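Local coordinates for intracellular protein transport protein USO1 (Saccharomyces cerevisiae S288c, PDB 6LSU) that is required for protein transport from the endoplasmic reticulum to the Golgi complex, as a homodimeric tether with globular heads and a long coiled-coil tail, at residues 115-120 and 252-257; 213-218 and 257-262. One frame throughout, in Å; residues are numbered along the deposited sequence.

Interaction 1 of 2, residues 115-120 and 252-257; sequences GKYPSP and VVNDCL
In the armadillo-repeat solenoid of the Uso1 globular head, the loop between helices 103-112 and 132-143 folds onto helix 251-264 of ARM 4, where Tyr117 and Pro118 meet Asn254 and Asp255. The Tyr117 ring lies over the Asn254 carboxamide as an offset stack, the two planes 21° apart and the side chains running in opposite directions. The amide sits under the CD2–CE2 rim of the ring and not under its centre: Asn254 CG is 3.5 Å from Tyr117 CE2, and Asn254 OD1 is 3.4 Å from Tyr117 CD2. Asn254 ND2 lies 4.0 Å from the plane of the Tyr117 ring, offset toward the rim. The CB of Asn254 points toward the loop, and its first torsion (chi1 -155°) sets CG anti to the backbone N, under the rim of the ring. Asn254 OD1 also accepts a hydrogen bond from Gln302 of helix 301-317, which limits how the amide can turn beneath the ring. Beyond the stack, the phenol end of Tyr117 comes to Asp255 OD2 at the edge of the ring, but the modelled separation there is implausibly short and the exact geometry doubtful. The other carboxylate oxygen, Asp255 OD1, forms a salt bridge with Arg111 at the end of helix 103-112, a second tie between ARM 4 and the stretch of chain that carries the loop. Met215 of helix 204-218 also touches Tyr117, so the loop side chain meets ARM 3 as well as ARM 4. Pro118 reaches the amide tip to tip, its CD 3.4 Å from Asn254 OD1.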
loop_
_atom_site.group_PDB
_atom_site.type_symbol
_atom_site.label_atom_id
_atom_site.label_comp_id
_atom_site.label_asym_id
_atom_site.label_seq_id
_atom_site.Cartn_x
_atom_site.Cartn_y
_atom_site.Cartn_z
ATOM N N GLY A 115 13.083 3.895 -6.700
ATOM C CA GLY A 115 11.881 4.641 -6.279
ATOM C C GLY A 115 10.632 4.106 -6.943
ATOM O O GLY A 115 10.754 3.125 -7.706
ATOM N N LYS A 116 9.482 4.722 -6.638
ATOM C CA LYS A 116 8.139 4.409 -7.205
ATOM C C LYS A 116 7.705 5.662 -7.950
ATOM O O LYS A 116 7.587 6.734 -7.317
ATOM C CB LYS A 116 7.114 4.008 -6.129
ATOM C CG LYS A 116 7.491 2.808 -5.257
ATOM C CD LYS A 116 8.576 3.104 -4.227
ATOM C CE LYS A 116 9.322 1.883 -3.718
ATOM N NZ LYS A 116 10.510 2.274 -2.917
ATOM N N TYR A 117 7.571 5.551 -9.267
ATOM C CA TYR A 117 7.386 6.727 -10.148
ATOM C C TYR A 117 6.030 6.597 -10.841
ATOM O O TYR A 117 5.410 5.530 -10.748
ATOM C CB TYR A 117 8.662 6.897 -10.981
ATOM C CG TYR A 117 9.674 7.751 -10.260
ATOM C CD1 TYR A 117 10.473 7.212 -9.260
ATOM C CD2 TYR A 117 9.752 9.122 -10.508
ATOM C CE1 TYR A 117 11.356 8.007 -8.550
ATOM C CE2 TYR A 117 10.641 9.928 -9.811
ATOM C CZ TYR A 117 11.445 9.358 -8.829
ATOM O OH TYR A 117 12.360 10.043 -8.094
ATOM N N PRO A 118 5.487 7.688 -11.457
ATOM C CA PRO A 118 4.193 7.630 -12.136
ATOM C C PRO A 118 4.255 6.621 -13.287
ATOM O O PRO A 118 4.676 7.046 -14.382
ATOM C CB PRO A 118 3.959 9.026 -12.740
ATOM C CG PRO A 118 4.993 9.915 -12.091
ATOM C CD PRO A 118 6.128 9.004 -11.638
ATOM N N SER A 119 3.866 5.362 -12.995
ATOM C CA SER A 119 3.988 4.169 -13.884
ATOM C C SER A 119 3.408 4.521 -15.251
ATOM O O SER A 119 4.082 4.354 -16.271
ATOM C CB SER A 119 3.332 2.909 -13.303
ATOM O OG SER A 119 3.486 2.825 -11.891
ATOM N N PRO A 120 2.172 5.080 -15.307
ATOM C CA PRO A 120 1.593 5.511 -16.580
ATOM C C PRO A 120 2.578 6.430 -17.327
ATOM O O PRO A 120 2.892 6.148 -18.469
ATOM C CB PRO A 120 0.291 6.237 -16.178
ATOM C CG PRO A 120 -0.050 5.692 -14.797
ATOM C CD PRO A 120 1.288 5.380 -14.160
ATOM N N VAL A 252 11.074 16.393 -9.602
ATOM C CA VAL A 252 12.081 16.730 -8.557
ATOM C C VAL A 252 11.473 16.459 -7.172
ATOM O O VAL A 252 12.167 15.845 -6.342
ATOM C CB VAL A 252 12.622 18.162 -8.692
ATOM C CG1 VAL A 252 13.592 18.487 -7.574
ATOM C CG2 VAL A 252 13.324 18.334 -10.023
ATOM N N VAL A 253 10.210 16.844 -6.952
ATOM C CA VAL A 253 9.483 16.532 -5.686
ATOM C C VAL A 253 9.318 15.027 -5.512
ATOM O O VAL A 253 9.502 14.564 -4.403
ATOM C CB VAL A 253 8.139 17.262 -5.623
ATOM C CG1 VAL A 253 7.313 16.802 -4.454
ATOM C CG2 VAL A 253 8.388 18.748 -5.559
ATOM N N ASN A 254 8.999 14.307 -6.583
ATOM C CA ASN A 254 8.895 12.821 -6.569
ATOM C C ASN A 254 10.254 12.248 -6.129
ATOM O O ASN A 254 10.298 11.391 -5.209
ATOM C CB ASN A 254 8.521 12.299 -7.950
ATOM C CG ASN A 254 7.836 10.958 -7.912
ATOM O OD1 ASN A 254 7.148 10.607 -8.840
ATOM N ND2 ASN A 254 7.982 10.218 -6.856
ATOM N N ASP A 255 11.338 12.747 -6.729
ATOM C CA ASP A 255 12.730 12.354 -6.345
ATOM C C ASP A 255 12.951 12.698 -4.862
ATOM O O ASP A 255 13.242 11.794 -4.093
ATOM C CB ASP A 255 13.772 12.975 -7.266
ATOM C CG ASP A 255 13.503 12.775 -8.767
ATOM O OD1 ASP A 255 13.884 13.662 -9.533
ATOM O OD2 ASP A 255 12.920 11.737 -9.181
ATOM N N CYS A 256 12.704 13.941 -4.454
ATOM C CA CYS A 256 12.898 14.372 -3.048
ATOM C C CYS A 256 12.138 13.435 -2.127
ATOM O O CYS A 256 12.825 12.832 -1.220
ATOM C CB CYS A 256 12.447 15.806 -2.833
ATOM S SG CYS A 256 13.608 16.986 -3.545
ATOM N N LEU A 257 10.835 13.224 -2.389
ATOM C CA LEU A 257 10.017 12.317 -1.540
ATOM C C LEU A 257 10.605 10.892 -1.596
ATOM O O LEU A 257 10.705 10.237 -0.562
ATOM C CB LEU A 257 8.541 12.382 -1.963
ATOM C CG LEU A 257 7.880 13.752 -1.795
ATOM C CD1 LEU A 257 6.673 13.877 -2.700
ATOM C CD2 LEU A 257 7.523 13.997 -0.345
#

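Interaction 2 of 2, residues 213-218 and 257-262; sequences LLMAVV and LSLINN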
loop_
_atom_site.group_PDB
_atom_site.type_symbol
_atom_site.label_atom_id
_atom_site.label_comp_id
_atom_site.label_asym_id
_atom_site.label_seq_id
_atom_site.Cartn_x
_atom_site.Cartn_y
_atom_site.Cartn_z
ATOM N N LEU A 213 21.330 10.572 -7.457
ATOM C CA LEU A 213 22.544 9.780 -7.119
ATOM C C LEU A 213 22.382 9.425 -5.638
ATOM O O LEU A 213 22.637 8.254 -5.210
ATOM C CB LEU A 213 23.814 10.579 -7.436
ATOM C CG LEU A 213 25.133 9.963 -6.961
ATOM C CD1 LEU A 213 25.370 8.619 -7.609
ATOM C CD2 LEU A 213 26.346 10.869 -7.223
ATOM N N LEU A 214 21.887 10.382 -4.859
ATOM C CA LEU A 214 21.662 10.083 -3.431
ATOM C C LEU A 214 20.650 8.933 -3.310
ATOM O O LEU A 214 20.865 8.046 -2.478
ATOM C CB LEU A 214 21.207 11.373 -2.763
ATOM C CG LEU A 214 22.357 12.308 -2.416
ATOM C CD1 LEU A 214 21.849 13.711 -2.146
ATOM C CD2 LEU A 214 23.117 11.774 -1.203
ATOM N N MET A 215 19.579 8.933 -4.120
ATOM C CA MET A 215 18.603 7.822 -4.089
ATOM C C MET A 215 19.337 6.495 -4.308
ATOM O O MET A 215 19.043 5.546 -3.556
ATOM C CB MET A 215 17.542 7.960 -5.179
ATOM C CG MET A 215 16.404 8.902 -4.839
ATOM S SD MET A 215 15.401 9.216 -6.314
ATOM C CE MET A 215 15.011 7.499 -6.646
ATOM N N ALA A 216 20.186 6.411 -5.322
ATOM C CA ALA A 216 20.949 5.215 -5.743
ATOM C C ALA A 216 21.848 4.741 -4.630
ATOM O O ALA A 216 21.940 3.560 -4.418
ATOM C CB ALA A 216 21.807 5.524 -6.934
ATOM N N VAL A 217 22.499 5.652 -3.949
ATOM C CA VAL A 217 23.587 5.297 -3.013
ATOM C C VAL A 217 22.971 4.821 -1.674
ATOM O O VAL A 217 23.465 3.772 -1.134
ATOM C CB VAL A 217 24.573 6.472 -2.881
ATOM C CG1 VAL A 217 25.386 6.370 -1.626
ATOM C CG2 VAL A 217 25.485 6.526 -4.089
ATOM N N VAL A 218 21.953 5.521 -1.150
ATOM C CA VAL A 218 21.312 5.163 0.157
ATOM C C VAL A 218 20.426 3.915 0.010
ATOM O O VAL A 218 20.179 3.292 1.013
ATOM C CB VAL A 218 20.459 6.290 0.777
ATOM C CG1 VAL A 218 21.129 7.646 0.744
ATOM C CG2 VAL A 218 19.095 6.387 0.129
ATOM N N LEU A 257 10.835 13.224 -2.389
ATOM C CA LEU A 257 10.017 12.317 -1.540
ATOM C C LEU A 257 10.605 10.892 -1.596
ATOM O O LEU A 257 10.705 10.237 -0.562
ATOM C CB LEU A 257 8.541 12.382 -1.963
ATOM C CG LEU A 257 7.880 13.752 -1.795
ATOM C CD1 LEU A 257 6.673 13.877 -2.700
ATOM C CD2 LEU A 257 7.523 13.997 -0.345
ATOM N N SER A 258 10.981 10.438 -2.779
ATOM C CA SER A 258 11.476 9.063 -3.027
ATOM C C SER A 258 12.764 8.865 -2.213
ATOM O O SER A 258 12.984 7.775 -1.628
ATOM C CB SER A 258 11.718 8.866 -4.474
ATOM O OG SER A 258 11.199 7.622 -4.871
ATOM N N LEU A 259 13.605 9.903 -2.181
ATOM C CA LEU A 259 14.857 9.865 -1.399
ATOM C C LEU A 259 14.514 9.883 0.104
ATOM O O LEU A 259 15.037 9.019 0.853
ATOM C CB LEU A 259 15.780 11.021 -1.822
ATOM C CG LEU A 259 17.014 11.185 -0.952
ATOM C CD1 LEU A 259 17.815 9.887 -0.933
ATOM C CD2 LEU A 259 17.850 12.371 -1.407
ATOM N N ILE A 260 13.614 10.759 0.556
ATOM C CA ILE A 260 13.169 10.701 1.980
ATOM C C ILE A 260 12.698 9.283 2.288
ATOM O O ILE A 260 12.968 8.809 3.406
ATOM C CB ILE A 260 12.080 11.735 2.292
ATOM C CG1 ILE A 260 12.533 13.158 2.050
ATOM C CG2 ILE A 260 11.612 11.569 3.741
ATOM C CD1 ILE A 260 11.487 14.199 2.516
ATOM N N ASN A 261 12.014 8.639 1.355
ATOM C CA ASN A 261 11.465 7.289 1.573
ATOM C C ASN A 261 12.626 6.317 1.768
ATOM O O ASN A 261 12.571 5.564 2.735
ATOM C CB ASN A 261 10.507 6.897 0.435
ATOM C CG ASN A 261 9.848 5.558 0.670
ATOM O OD1 ASN A 261 10.532 4.526 0.648
ATOM N ND2 ASN A 261 8.551 5.587 0.918
ATOM N N ASN A 262 13.615 6.315 0.883
ATOM C CA ASN A 262 14.741 5.349 0.911
ATOM C C ASN A 262 15.612 5.585 2.158
ATOM O O ASN A 262 16.217 4.598 2.645
ATOM C CB ASN A 262 15.599 5.436 -0.350
ATOM C CG ASN A 262 14.945 4.864 -1.590
ATOM O OD1 ASN A 262 14.118 3.959 -1.524
ATOM N ND2 ASN A 262 15.339 5.361 -2.739
#
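Leu214, the first residue of 213-218 to touch 257-262, sets its CB 3.8 Å from Leu259 CD2. The Leu259 side chain leaves its helix with CG anti to the backbone N (chi1 172°), and its CD1 lies against the Leu214–Met215 peptide, 3.8 Å from Met215 N. Met215 follows where the backbones come closest, its CA 5.0 Å from that of Leu259. Its chain crosses Leu259 obliquely, CG resting 3.7 Å from Leu259 CB; SD comes to Ser258 CB, and the bend at chi3 (57°) keeps CE beside the same atom. Tyr117 packs on the same methionine, and an alanine here would probably open a gap between Leu259, Ser258 and that ring, since everything beyond CB would be gone. One turn on, Val218 points toward the partner helix, its CG2 3.7 Å from Asn262 CB and 3.9 Å from Leu259 CD1, meeting both side chains at about a right angle. The polar end of Asn262 is held elsewhere, its ND2 hydrogen-bonded to Asn114 O. The two segments run nearly parallel, at 18° with axes 9.3 Å apart, as stacked helices of ARM 3 and ARM 4. Helix 233-244 reaches Leu259 through Ile233 and Leu237, helix 301-317 packs on Leu257 and Ile260, and helix 160-174 packs on Leu213, Ala216 and Val217.

Helix 251-264 serves both contacts: interaction 1 uses 252-257 and interaction 2 uses 257-262, with Leu257 common to the two. Their centres lie 11 Å apart and they touch, Gly115 CA being 3.4 Å from Ser258 OG, while Tyr117 packs against both Ser258 and Met215. Along the chain the order is 115-120, 213-218, 252-257, 257-262, so the connections cross. Interaction 2 is a neighbour-to-neighbour stacking of ARM 3 on ARM 4, whereas interaction 1 brings back a loop from more than 130 residues earlier to the same helix. Together they join local repeat stacking to a longer-range tie within the globular head.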